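Local coordinates for protein transcriptional regulator (Streptococcus pneumoniae, PDB 2GNP) that probably controls transcription in response to a small sugar-like effector bound by its Rossmann-like putative sugar-binding domain, at residues 127-130 against 131-135; 159-163 against 164-168; 203-206 against 207-211. All coordinates share one frame; numbering follows the deposited sequence.

In the fold
Each of the three contacts lies where the chain enters a short helix, and Asn128, Ser162 and Tyr203 hold the N-cap positions in contacts 1, 2 and 3. Contacts 1 and 3 are neighbours: their centres are about 10 Å apart and they touch, Lys129 CD lying 3.3 Å from Glu208 OE1 and Ala132 CB 3.3 Å from Glu208 O. Contact 2 stands apart, its centre about 25 Å from that of contact 1 and about 18 Å from that of contact 3, with nearest atoms about 15 and 7 Å away. Helix 175-183 links contacts 2 and 3, since Phe161, Tyr203 and Leu206 all touch Leu181. All three fall within the putative sugar-binding domain.

Contact 1 of 3, residues 127-130 against 131-135; sequences ENKL and LADGI
Lys129 and Asp133, one helical turn apart, form a salt bridge across the first turn of helix 129-136. The lysine starts with its CB directed away from the following residues, but the chain then curls back. Lys129 CG passes 3.4 Å from Asp133 OD2, and CD runs on past the same oxygen. Bends at chi3 (132°) and chi4 (74°) carry CE round and bring Lys129 NZ to 2.7 Å from Asp133 OD2, where it takes the syn lone pair. The carboxylate also lies near the backbone, with Asp133 CB 3.3 Å from Lys129 O, the carbonyl that also accepts the backbone N-H of Asp133.

At the helix start, Asn128 is the N-cap. With its CG placed between the backbone N and the carbonyl carbon (chi1 59°), the amide folds back over the first turn, and Asn128 OD1 accepts from Leu131 N at 2.8 Å, nearly in line with the C=O bond. Asn128 O meanwhile receives Ala132 N at 3.1 Å, so both carbonyl oxygens of this residue are used by the helix. Leu131 packs against the cap: its CG lies 3.5 Å from Asn128 OD1, and its CD1 is 3.6 Å from Glu127 OE2.

The chemistry is that of a surface helix start stabilised twice. The asparagine satisfies an amide that has no preceding turn to supply a carbonyl, and the ion pair ties the first turn to the second. Glu208, close to the lysine chain, would probably add to the negative field around its ammonium group.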
ATOM      1  N   GLU A 127      -0.660  14.917 -17.250  1.00 23.18           N
ATOM      2  CA  GLU A 127      -0.907  16.373 -17.369  1.00 25.22           C
ATOM      3  C   GLU A 127      -2.372  16.794 -17.232  1.00 25.61           C
ATOM      4  O   GLU A 127      -2.685  17.817 -16.610  1.00 26.82           O
ATOM      5  CB  GLU A 127      -0.301  16.849 -18.708  1.00 26.42           C
ATOM      6  CG  GLU A 127       1.255  16.765 -18.723  1.00 31.03           C
ATOM      7  CD  GLU A 127       1.866  16.522 -20.101  1.00 38.62           C
ATOM      8  OE1 GLU A 127       2.305  17.516 -20.721  1.00 40.47           O
ATOM      9  OE2 GLU A 127       1.926  15.348 -20.573  1.00 41.26           O
ATOM     10  N   ASN A 128      -3.283  16.003 -17.780  1.00 25.51           N
ATOM     11  CA  ASN A 128      -4.706  16.272 -17.680  1.00 25.79           C
ATOM     12  C   ASN A 128      -5.558  15.024 -17.838  1.00 24.42           C
ATOM     13  O   ASN A 128      -5.049  13.952 -18.155  1.00 25.40           O
ATOM     14  CB  ASN A 128      -5.143  17.323 -18.708  1.00 27.46           C
ATOM     15  CG  ASN A 128      -4.860  16.903 -20.129  1.00 29.31           C
ATOM     16  OD1 ASN A 128      -5.246  15.810 -20.580  1.00 30.86           O
ATOM     17  ND2 ASN A 128      -4.180  17.773 -20.861  1.00 33.39           N
ATOM     18  N   LYS A 129      -6.852  15.175 -17.576  1.00 23.85           N
ATOM     19  CA  LYS A 129      -7.807  14.091 -17.624  1.00 23.51           C
ATOM     20  C   LYS A 129      -7.922  13.477 -19.006  1.00 23.81           C
ATOM     21  O   LYS A 129      -8.168  12.277 -19.127  1.00 23.65           O
ATOM     22  CB  LYS A 129      -9.184  14.571 -17.169  1.00 23.07           C
ATOM     23  CG  LYS A 129     -10.224  13.526 -17.324  1.00 23.59           C
ATOM     24  CD  LYS A 129     -11.467  13.759 -16.459  1.00 26.58           C
ATOM     25  CE  LYS A 129     -12.716  13.598 -17.255  1.00 30.36           C
ATOM     26  NZ  LYS A 129     -13.016  12.196 -17.559  1.00 27.79           N
ATOM     27  N   LEU A 130      -7.796  14.307 -20.051  1.00 23.96           N
ATOM     28  CA  LEU A 130      -7.915  13.786 -21.415  1.00 23.05           C
ATOM     29  C   LEU A 130      -6.802  12.759 -21.687  1.00 22.14           C
ATOM     30  O   LEU A 130      -7.075  11.688 -22.246  1.00 22.55           O
ATOM     31  CB  LEU A 130      -7.874  14.937 -22.452  1.00 25.14           C
ATOM     32  CG  LEU A 130      -8.198  14.428 -23.863  1.00 26.61           C
ATOM     33  CD1 LEU A 130      -9.136  15.403 -24.573  1.00 31.58           C
ATOM     34  CD2 LEU A 130      -6.928  14.217 -24.692  1.00 31.51           C
ATOM     35  N   LEU A 131      -5.569  13.092 -21.296  1.00 21.10           N
ATOM     36  CA  LEU A 131      -4.407  12.199 -21.455  1.00 20.82           C
ATOM     37  C   LEU A 131      -4.586  10.932 -20.588  1.00 20.02           C
ATOM     38  O   LEU A 131      -4.403   9.807 -21.090  1.00 17.77           O
ATOM     39  CB  LEU A 131      -3.139  12.931 -21.057  1.00 21.50           C
ATOM     40  CG  LEU A 131      -2.693  13.985 -22.052  1.00 23.15           C
ATOM     41  CD1 LEU A 131      -1.465  14.649 -21.492  1.00 23.30           C
ATOM     42  CD2 LEU A 131      -2.381  13.297 -23.382  1.00 25.58           C
ATOM     43  N   ALA A 132      -5.016  11.120 -19.343  1.00 18.18           N
ATOM     44  CA  ALA A 132      -5.248   9.958 -18.459  1.00 18.63           C
ATOM     45  C   ALA A 132      -6.318   9.040 -19.044  1.00 18.93           C
ATOM     46  O   ALA A 132      -6.143   7.812 -19.109  1.00 19.92           O
ATOM     47  CB  ALA A 132      -5.658  10.400 -17.073  1.00 18.07           C
ATOM     48  N   ASP A 133      -7.446   9.622 -19.472  1.00 17.73           N
ATOM     49  CA  ASP A 133      -8.499   8.805 -20.071  1.00 19.72           C
ATOM     50  C   ASP A 133      -8.083   8.092 -21.377  1.00 19.20           C
ATOM     51  O   ASP A 133      -8.505   6.962 -21.613  1.00 19.55           O
ATOM     52  CB  ASP A 133      -9.709   9.649 -20.367  1.00 19.84           C
ATOM     53  CG  ASP A 133     -10.453  10.064 -19.138  1.00 21.87           C
ATOM     54  OD1 ASP A 133     -10.285   9.478 -18.045  1.00 23.63           O
ATOM     55  OD2 ASP A 133     -11.304  10.971 -19.310  1.00 26.09           O
ATOM     56  N   GLY A 134      -7.271   8.756 -22.187  1.00 18.67           N
ATOM     57  CA  GLY A 134      -6.682   8.158 -23.379  1.00 20.80           C
ATOM     58  C   GLY A 134      -5.943   6.859 -23.044  1.00 19.65           C
ATOM     59  O   GLY A 134      -6.058   5.883 -23.793  1.00 21.19           O
ATOM     60  N   ILE A 135      -5.218   6.863 -21.915  1.00 18.86           N
ATOM     61  CA  ILE A 135      -4.511   5.635 -21.436  1.00 17.03           C
ATOM     62  C   ILE A 135      -5.536   4.665 -20.839  1.00 16.96           C
ATOM     63  O   ILE A 135      -5.625   3.488 -21.225  1.00 16.05           O
ATOM     64  CB  ILE A 135      -3.439   5.989 -20.423  1.00 16.03           C
ATOM     65  CG1 ILE A 135      -2.294   6.780 -21.058  1.00 15.09           C
ATOM     66  CG2 ILE A 135      -2.918   4.745 -19.682  1.00 16.64           C
ATOM     67  CD1 ILE A 135      -1.430   7.520 -20.052  1.00 17.05           C
TER

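Contact 2 of 3, residues 159-163 against 164-168; sequences GDFSN and KGKHQ
Asp160 OD2 rests 3.3 Å from Gly165 CA and is gripped by two donors of Ser162: the backbone N, which closes an Asx turn, and OG at 2.7 Å. Both come from the same face of the carboxylate, OG well above its plane, and together they limit the rotation of the acid. Ser162 is in turn the N-cap of helix 163-167, its OG making a weak bond to Lys164 N, while Ser162 O receives Lys166 N at 2.8 Å.

Lys166 then bends back over Phe161. Lys166 CG sits over the centre of one ring face, 3.9 Å from the centroid of the Phe161 ring, as a CH-pi contact. Turns at chi3 and chi4 (-105° and -83°) swing Lys166 NZ round to Phe161 O, 2.9 Å away, and leave it as an off-centre cation-pi partner, 4.2 Å from the centroid of the same Phe161 ring. A water donates to Asp160 O and, weakly, to Gly165 O.

The turn thus joins the end of strand 153-160 to helix 163-167. Thr232 holds the other carboxylate oxygen of Asp160, Gly159 pairs with Glu189 of strand 188-190, and the Phe161 ring is buried against Phe178, Leu181 and Thr182 of helix 175-183.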
ATOM      1  N   GLY A 159       1.732   5.842   2.306  1.00 13.43           N
ATOM      2  CA  GLY A 159       2.601   7.032   2.408  1.00 13.69           C
ATOM      3  C   GLY A 159       1.958   8.131   3.256  1.00 15.02           C
ATOM      4  O   GLY A 159       0.737   8.157   3.451  1.00 13.64           O
ATOM      5  N   ASP A 160       2.804   8.984   3.835  1.00 15.97           N
ATOM      6  CA  ASP A 160       2.291  10.091   4.634  1.00 17.66           C
ATOM      7  C   ASP A 160       2.417  11.368   3.807  1.00 18.08           C
ATOM      8  O   ASP A 160       2.956  11.314   2.704  1.00 18.82           O
ATOM      9  CB  ASP A 160       3.051  10.226   5.985  1.00 18.99           C
ATOM     10  CG  ASP A 160       4.514  10.514   5.815  1.00 22.09           C
ATOM     11  OD1 ASP A 160       5.351   9.656   6.213  1.00 28.79           O
ATOM     12  OD2 ASP A 160       4.860  11.575   5.269  1.00 23.65           O
ATOM     13  N   PHE A 161       1.946  12.507   4.323  1.00 17.84           N
ATOM     14  CA  PHE A 161       2.006  13.736   3.549  1.00 19.10           C
ATOM     15  C   PHE A 161       2.772  14.769   4.359  1.00 20.54           C
ATOM     16  O   PHE A 161       2.529  15.976   4.241  1.00 20.05           O
ATOM     17  CB  PHE A 161       0.607  14.201   3.210  1.00 19.99           C
ATOM     18  CG  PHE A 161       0.536  15.100   2.018  1.00 20.61           C
ATOM     19  CD1 PHE A 161       0.061  16.396   2.153  1.00 20.49           C
ATOM     20  CD2 PHE A 161       0.953  14.664   0.768  1.00 21.09           C
ATOM     21  CE1 PHE A 161      -0.007  17.248   1.018  1.00 19.69           C
ATOM     22  CE2 PHE A 161       0.893  15.500  -0.329  1.00 18.26           C
ATOM     23  CZ  PHE A 161       0.395  16.788  -0.200  1.00 21.36           C
ATOM     24  N   SER A 162       3.690  14.231   5.186  1.00 20.47           N
ATOM     25  CA  SER A 162       4.645  15.037   5.916  1.00 21.36           C
ATOM     26  C   SER A 162       5.652  15.573   4.905  1.00 21.73           C
ATOM     27  O   SER A 162       5.664  15.180   3.716  1.00 21.27           O
ATOM     28  CB  SER A 162       5.380  14.198   6.965  1.00 21.73           C
ATOM     29  OG  SER A 162       6.433  13.478   6.327  1.00 23.11           O
ATOM     30  N   ASN A 163       6.552  16.443   5.352  1.00 24.01           N
ATOM     31  CA  ASN A 163       7.617  16.946   4.476  1.00 25.60           C
ATOM     32  C   ASN A 163       8.391  15.816   3.765  1.00 25.85           C
ATOM     33  O   ASN A 163       8.636  15.889   2.576  1.00 27.02           O
ATOM     34  CB  ASN A 163       8.561  17.913   5.229  1.00 26.52           C
ATOM     35  CG  ASN A 163       8.903  19.188   4.423  1.00 29.81           C
ATOM     36  OD1 ASN A 163       8.784  20.297   4.909  1.00 27.93           O
ATOM     37  ND2 ASN A 163       9.345  19.007   3.200  1.00 34.40           N
ATOM     38  N   LYS A 164       8.736  14.757   4.488  1.00 26.68           N
ATOM     39  CA  LYS A 164       9.477  13.662   3.902  1.00 27.94           C
ATOM     40  C   LYS A 164       8.598  12.860   2.961  1.00 27.59           C
ATOM     41  O   LYS A 164       9.091  12.301   1.976  1.00 27.51           O
ATOM     42  CB  LYS A 164      10.006  12.753   5.002  1.00 28.69           C
ATOM     43  CG  LYS A 164      11.256  13.256   5.709  1.00 33.80           C
ATOM     44  CD  LYS A 164      12.160  12.076   6.158  1.00 37.92           C
ATOM     45  CE  LYS A 164      11.366  10.918   6.791  1.00 40.37           C
ATOM     46  NZ  LYS A 164      12.171   9.665   7.137  1.00 41.51           N
ATOM     47  N   GLY A 165       7.299  12.782   3.277  1.00 25.81           N
ATOM     48  CA  GLY A 165       6.336  12.108   2.403  1.00 25.10           C
ATOM     49  C   GLY A 165       6.149  12.859   1.088  1.00 23.33           C
ATOM     50  O   GLY A 165       6.145  12.257   0.014  1.00 23.75           O
ATOM     51  N   LYS A 166       5.999  14.179   1.163  1.00 22.49           N
ATOM     52  CA  LYS A 166       5.906  15.013  -0.020  1.00 22.14           C
ATOM     53  C   LYS A 166       7.191  14.944  -0.860  1.00 22.24           C
ATOM     54  O   LYS A 166       7.143  15.101  -2.060  1.00 21.49           O
ATOM     55  CB  LYS A 166       5.619  16.470   0.337  1.00 22.48           C
ATOM     56  CG  LYS A 166       4.277  16.721   0.980  1.00 24.32           C
ATOM     57  CD  LYS A 166       3.975  18.218   0.971  1.00 28.52           C
ATOM     58  CE  LYS A 166       4.137  18.828   2.314  1.00 32.80           C
ATOM     59  NZ  LYS A 166       2.869  18.600   3.098  1.00 32.92           N
ATOM     60  N   HIS A 167       8.332  14.698  -0.209  1.00 21.63           N
ATOM     61  CA  HIS A 167       9.618  14.588  -0.921  1.00 22.88           C
ATOM     62  C   HIS A 167       9.642  13.723  -2.189  1.00 22.87           C
ATOM     63  O   HIS A 167      10.108  14.188  -3.248  1.00 22.96           O
ATOM     64  CB  HIS A 167      10.711  14.097   0.043  1.00 22.91           C
ATOM     65  CG  HIS A 167      12.051  13.955  -0.597  1.00 23.11           C
ATOM     66  ND1 HIS A 167      12.813  15.042  -0.955  1.00 23.62           N
ATOM     67  CD2 HIS A 167      12.764  12.854  -0.945  1.00 24.23           C
ATOM     68  CE1 HIS A 167      13.946  14.619  -1.496  1.00 24.58           C
ATOM     69  NE2 HIS A 167      13.930  13.296  -1.522  1.00 23.72           N
ATOM     70  N   GLN A 168       9.163  12.476  -2.073  1.00 22.89           N
ATOM     71  CA  GLN A 168       9.189  11.505  -3.184  1.00 23.71           C
ATOM     72  C   GLN A 168       8.394  11.978  -4.415  1.00 21.91           C
ATOM     73  O   GLN A 168       8.644  11.532  -5.538  1.00 21.35           O
ATOM     74  CB  GLN A 168       8.696  10.125  -2.703  1.00 25.16           C
ATOM     75  CG  GLN A 168       9.371   9.663  -1.393  1.00 31.80           C
ATOM     76  CD  GLN A 168      10.749   9.024  -1.623  1.00 39.05           C
ATOM     77  OE1 GLN A 168      11.465   9.347  -2.591  1.00 41.63           O
ATOM     78  NE2 GLN A 168      11.128   8.106  -0.716  1.00 41.31           N
TER
HETATM   79  O   HOH W   1       2.959  11.137   0.003  1.00 26.29           O

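Contact 3 of 3, residues 203-206 against 207-211; sequences YENL and QERTI
Tyr203 O accepts Gln207 N at 3.1 Å and so opens helix 204-207, a helix of about one turn that runs straight into a type I beta turn from Gln207 to Thr210. Tyr203 is the N-cap residue, and Leu206 N lies over the centre of one face of its ring.

Glu204 O accepts from Glu208 N. The two glutamate side chains lie side by side, pointing the same way, with CG of Glu204 3.8 Å from CD of Glu208; their like charges come within 4.3 Å at the OE1 atoms of Glu204 and Glu208. Gln207 passes close to Glu204 too, though its NE2 bonds to Glu201.

Asn205 meets Arg209: Asn205 OD1 accepts from Arg209 NH1 at 3.0 Å, with the amide and guanidinium planes 60° apart. The guanidinium is further held by Asp177, which pairs with NH1, and by Gln126, whose carbonyl takes NE.

Leu206, packed on Val125, Leu181 and Phe194, lays CD1 over one face of the Arg209 guanidinium, offset toward its rim, 3.8 Å from Arg209 CZ. Leu206 O serves two donors from opposite faces of its plane: Arg209 N at 2.9 Å and Thr210 OG1 at 2.7 Å.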
ATOM      1  N   TYR A 203      -9.333  15.602  -3.642  1.00 25.73           N
ATOM      2  CA  TYR A 203      -8.973  16.440  -4.778  1.00 23.30           C
ATOM      3  C   TYR A 203      -9.190  15.748  -6.159  1.00 22.73           C
ATOM      4  O   TYR A 203      -8.305  15.064  -6.731  1.00 21.07           O
ATOM      5  CB  TYR A 203      -7.541  16.929  -4.605  1.00 24.74           C
ATOM      6  CG  TYR A 203      -7.053  17.881  -5.655  1.00 25.10           C
ATOM      7  CD1 TYR A 203      -5.718  17.862  -6.065  1.00 22.89           C
ATOM      8  CD2 TYR A 203      -7.909  18.835  -6.225  1.00 27.05           C
ATOM      9  CE1 TYR A 203      -5.243  18.734  -7.031  1.00 27.92           C
ATOM     10  CE2 TYR A 203      -7.431  19.701  -7.189  1.00 28.79           C
ATOM     11  CZ  TYR A 203      -6.104  19.637  -7.583  1.00 25.91           C
ATOM     12  OH  TYR A 203      -5.613  20.486  -8.529  1.00 30.01           O
ATOM     13  N   GLU A 204     -10.376  15.987  -6.697  1.00 20.73           N
ATOM     14  CA  GLU A 204     -10.851  15.286  -7.903  1.00 21.81           C
ATOM     15  C   GLU A 204      -9.999  15.506  -9.171  1.00 21.14           C
ATOM     16  O   GLU A 204      -9.818  14.567  -9.986  1.00 20.58           O
ATOM     17  CB  GLU A 204     -12.298  15.715  -8.163  1.00 22.33           C
ATOM     18  CG  GLU A 204     -13.009  14.994  -9.249  1.00 25.60           C
ATOM     19  CD  GLU A 204     -14.405  15.568  -9.404  1.00 32.26           C
ATOM     20  OE1 GLU A 204     -14.592  16.403 -10.305  1.00 34.93           O
ATOM     21  OE2 GLU A 204     -15.267  15.230  -8.566  1.00 37.01           O
ATOM     22  N   ASN A 205      -9.494  16.720  -9.377  1.00 21.11           N
ATOM     23  CA  ASN A 205      -8.612  16.994 -10.503  1.00 21.91           C
ATOM     24  C   ASN A 205      -7.387  16.058 -10.609  1.00 20.49           C
ATOM     25  O   ASN A 205      -7.029  15.574 -11.698  1.00 22.03           O
ATOM     26  CB  ASN A 205      -8.161  18.462 -10.509  1.00 22.74           C
ATOM     27  CG  ASN A 205      -7.335  18.824 -11.747  1.00 25.56           C
ATOM     28  OD1 ASN A 205      -6.130  18.577 -11.827  1.00 27.48           O
ATOM     29  ND2 ASN A 205      -7.991  19.455 -12.724  1.00 32.56           N
ATOM     30  N   LEU A 206      -6.725  15.828  -9.491  1.00 18.09           N
ATOM     31  CA  LEU A 206      -5.563  14.906  -9.530  1.00 17.32           C
ATOM     32  C   LEU A 206      -6.069  13.452  -9.616  1.00 15.82           C
ATOM     33  O   LEU A 206      -5.484  12.634 -10.345  1.00 16.58           O
ATOM     34  CB  LEU A 206      -4.686  15.143  -8.309  1.00 17.79           C
ATOM     35  CG  LEU A 206      -3.443  14.245  -8.156  1.00 16.04           C
ATOM     36  CD1 LEU A 206      -2.528  14.431  -9.361  1.00 15.96           C
ATOM     37  CD2 LEU A 206      -2.743  14.551  -6.804  1.00 17.64           C
ATOM     38  N   GLN A 207      -7.146  13.140  -8.888  1.00 16.09           N
ATOM     39  CA  GLN A 207      -7.760  11.786  -8.892  1.00 16.10           C
ATOM     40  C   GLN A 207      -7.953  11.321 -10.335  1.00 17.42           C
ATOM     41  O   GLN A 207      -7.608  10.189 -10.694  1.00 17.19           O
ATOM     42  CB  GLN A 207      -9.120  11.841  -8.169  1.00 17.51           C
ATOM     43  CG  GLN A 207      -9.941  10.620  -8.351  1.00 20.91           C
ATOM     44  CD  GLN A 207     -11.302  10.773  -7.743  1.00 28.31           C
ATOM     45  OE1 GLN A 207     -12.104  11.593  -8.193  1.00 31.32           O
ATOM     46  NE2 GLN A 207     -11.583   9.973  -6.719  1.00 32.21           N
ATOM     47  N   GLU A 208      -8.496  12.214 -11.161  1.00 17.16           N
ATOM     48  CA  GLU A 208      -8.849  11.898 -12.573  1.00 18.57           C
ATOM     49  C   GLU A 208      -7.624  11.888 -13.543  1.00 18.11           C
ATOM     50  O   GLU A 208      -7.729  11.540 -14.732  1.00 20.30           O
ATOM     51  CB  GLU A 208     -10.008  12.867 -13.038  1.00 18.40           C
ATOM     52  CG  GLU A 208     -11.252  12.720 -12.172  1.00 20.25           C
ATOM     53  CD  GLU A 208     -12.520  13.399 -12.717  1.00 23.86           C
ATOM     54  OE1 GLU A 208     -12.377  14.450 -13.363  1.00 26.37           O
ATOM     55  OE2 GLU A 208     -13.632  12.855 -12.465  1.00 29.28           O
ATOM     56  N   ARG A 209      -6.454  12.257 -13.053  1.00 15.58           N
ATOM     57  CA  ARG A 209      -5.256  12.321 -13.851  1.00 16.23           C
ATOM     58  C   ARG A 209      -4.313  11.138 -13.511  1.00 13.86           C
ATOM     59  O   ARG A 209      -3.224  11.059 -14.080  1.00 15.12           O
ATOM     60  CB  ARG A 209      -4.444  13.611 -13.587  1.00 17.01           C
ATOM     61  CG  ARG A 209      -4.942  14.879 -14.277  1.00 21.86           C
ATOM     62  CD  ARG A 209      -4.465  16.157 -13.535  1.00 18.22           C
ATOM     63  NE  ARG A 209      -3.030  16.245 -13.234  1.00 22.73           N
ATOM     64  CZ  ARG A 209      -2.539  16.932 -12.219  1.00 25.22           C
ATOM     65  NH1 ARG A 209      -3.368  17.536 -11.378  1.00 23.64           N
ATOM     66  NH2 ARG A 209      -1.232  16.986 -12.007  1.00 29.10           N
ATOM     67  N   THR A 210      -4.751  10.301 -12.559  1.00 14.59           N
ATOM     68  CA  THR A 210      -3.832   9.298 -11.957  1.00 13.61           C
ATOM     69  C   THR A 210      -4.072   7.901 -12.588  1.00 13.51           C
ATOM     70  O   THR A 210      -5.212   7.447 -12.735  1.00 12.90           O
ATOM     71  CB  THR A 210      -4.015   9.283 -10.442  1.00 14.57           C
ATOM     72  OG1 THR A 210      -3.715  10.596  -9.946  1.00 15.33           O
ATOM     73  CG2 THR A 210      -3.077   8.239  -9.762  1.00 14.14           C
ATOM     74  N   ILE A 211      -2.941   7.257 -12.948  1.00 12.69           N
ATOM     75  CA  ILE A 211      -2.995   5.992 -13.628  1.00 11.86           C
ATOM     76  C   ILE A 211      -2.779   4.920 -12.545  1.00 12.15           C
ATOM     77  O   ILE A 211      -1.679   4.404 -12.351  1.00 12.81           O
ATOM     78  CB  ILE A 211      -1.945   5.852 -14.766  1.00 13.26           C
ATOM     79  CG1 ILE A 211      -2.116   6.971 -15.806  1.00 13.77           C
ATOM     80  CG2 ILE A 211      -2.136   4.480 -15.458  1.00 11.48           C
ATOM     81  CD1 ILE A 211      -3.487   7.043 -16.420  1.00 15.44           C
TER